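Local coordinates for aldehyde dehydrogenase (Staphylococcus aureus, PDB 6K10) that catalyses the NAD-dependent oxidation of 4,4'-diaponeurosporenal to 4,4'-diaponeurosporenoate in the biosynthesis of the carotenoid staphyloxanthin, at the interface of chains A and B. Coordinates in Å, arbitrary orientation; residue numbers count along the deposited sequence, not the author numbering. Chains: chain A/B, Aldehyde dehydrogenase.

The interface of chains A and B. Residues chain A 200-201, 204, 216, 218, 415-416, 419; chain B 211.
A:Tyr204 presents the rim of its ring to the backbone of B:Leu211, with CE2 4.1 Å from the leucine CA. The CA sits mainly beside the ring and is displaced toward one face. Over that same face lie the thioether end of A:Met419 and, nearer the ring's CG, methyl CD1 of A:Leu216. The A:Met419 chain bends at its last torsion (chi3 73°), and its CE methyl lies 3.6 Å from carbonyl O of B:Leu211.

The leucine side chain points into a largely apolar pocket of chain A. With CG of B:Leu211 anti to its own carbonyl carbon (chi1 -66°), its two methyls extend toward A:Lys201 and A:Met218. The CD2 methyl packs 3.7 Å from CG of A:Lys201, on helix 197-209. The lysine side chain is incomplete in the model, so its amine is not seen. From another side A:Met218 comes tip to tip, its CE 4.0 Å from CD1 of B:Leu211. A:Ala416 borders the pocket more loosely.

The polar link is indirect. Water 1 lies 2.7 Å from O of A:Gly415 and 2.8 Å from O of B:Leu211, bridging the two backbone carbonyls.

B:Leu211 adopts a left-handed backbone conformation in a loop. Its insertion helps join the two subunits of a two-fold symmetric dimer, probably the biological one. The patch centre is about 6 Å from the predicted catalytic A:Glu217, so the contact may help support the active-site framework.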
loop_
_atom_site.group_PDB
_atom_site.type_symbol
_atom_site.label_atom_id
_atom_site.label_comp_id
_atom_site.label_asym_id
_atom_site.label_seq_id
_atom_site.Cartn_x
_atom_site.Cartn_y
_atom_site.Cartn_z
ATOM N N GLY A 200 -5.932 11.306 11.929
ATOM C CA GLY A 200 -5.711 10.232 10.973
ATOM C C GLY A 200 -6.909 9.311 10.839
ATOM O O GLY A 200 -7.233 8.849 9.740
ATOM N N LYS A 201 -7.586 9.031 11.957
ATOM C CA LYS A 201 -8.808 8.233 11.901
ATOM C C LYS A 201 -9.892 8.938 11.091
ATOM O O LYS A 201 -10.622 8.297 10.329
ATOM C CB LYS A 201 -9.304 7.942 13.318
ATOM C CG LYS A 201 -8.403 7.011 14.126
ATOM N N TYR A 204 -9.021 8.843 7.341
ATOM C CA TYR A 204 -9.082 7.513 6.755
ATOM C C TYR A 204 -10.503 6.964 6.696
ATOM O O TYR A 204 -10.794 6.129 5.833
ATOM C CB TYR A 204 -8.140 6.598 7.540
ATOM C CG TYR A 204 -7.989 5.197 7.012
ATOM C CD1 TYR A 204 -7.561 4.973 5.716
ATOM C CD2 TYR A 204 -8.140 4.101 7.847
ATOM C CE1 TYR A 204 -7.379 3.692 5.233
ATOM C CE2 TYR A 204 -7.948 2.815 7.378
ATOM C CZ TYR A 204 -7.571 2.617 6.069
ATOM O OH TYR A 204 -7.380 1.335 5.601
ATOM N N LEU A 216 -0.861 6.928 5.786
ATOM C CA LEU A 216 -1.037 7.578 7.079
ATOM C C LEU A 216 0.244 7.441 7.889
ATOM O O LEU A 216 0.697 6.324 8.155
ATOM C CB LEU A 216 -2.217 6.973 7.844
ATOM C CG LEU A 216 -3.562 6.854 7.124
ATOM C CD1 LEU A 216 -4.546 6.085 7.992
ATOM C CD2 LEU A 216 -4.127 8.219 6.741
ATOM N N MET A 218 1.329 8.314 11.483
ATOM C CA MET A 218 0.726 8.773 12.729
ATOM C C MET A 218 1.694 8.656 13.905
ATOM O O MET A 218 2.877 8.993 13.762
ATOM C CB MET A 218 -0.589 8.027 12.974
ATOM C CG MET A 218 -1.636 8.384 11.904
ATOM S SD MET A 218 -3.184 7.462 11.865
ATOM C CE MET A 218 -2.618 5.784 11.617
ATOM N N GLY A 415 0.346 -0.697 12.144
ATOM C CA GLY A 415 -0.716 -0.682 13.136
ATOM C C GLY A 415 -1.150 0.741 13.438
ATOM O O GLY A 415 -1.421 1.538 12.534
ATOM N N ALA A 416 -1.200 1.077 14.730
ATOM C CA ALA A 416 -1.673 2.393 15.144
ATOM C C ALA A 416 -0.750 3.522 14.702
ATOM O O ALA A 416 -1.211 4.660 14.564
ATOM C CB ALA A 416 -1.847 2.435 16.663
ATOM N N MET A 419 0.196 3.491 8.147
ATOM C CA MET A 419 0.251 2.570 7.022
ATOM C C MET A 419 0.818 3.314 5.823
ATOM O O MET A 419 0.528 4.497 5.624
ATOM C CB MET A 419 -1.136 1.994 6.693
ATOM C CG MET A 419 -2.176 3.044 6.353
ATOM S SD MET A 419 -3.807 2.349 6.042
ATOM C CE MET A 419 -4.300 1.899 7.703
ATOM N N LEU B 211 -8.365 1.583 11.854
ATOM C CA LEU B 211 -7.048 1.887 11.287
ATOM C C LEU B 211 -6.392 0.637 10.697
ATOM O O LEU B 211 -5.184 0.434 10.819
ATOM C CB LEU B 211 -6.129 2.538 12.324
ATOM C CG LEU B 211 -6.521 3.929 12.831
ATOM C CD1 LEU B 211 -5.555 4.405 13.910
ATOM C CD2 LEU B 211 -6.576 4.921 11.677
HETATM O O HOH W 1 -2.441 0.767 10.147
#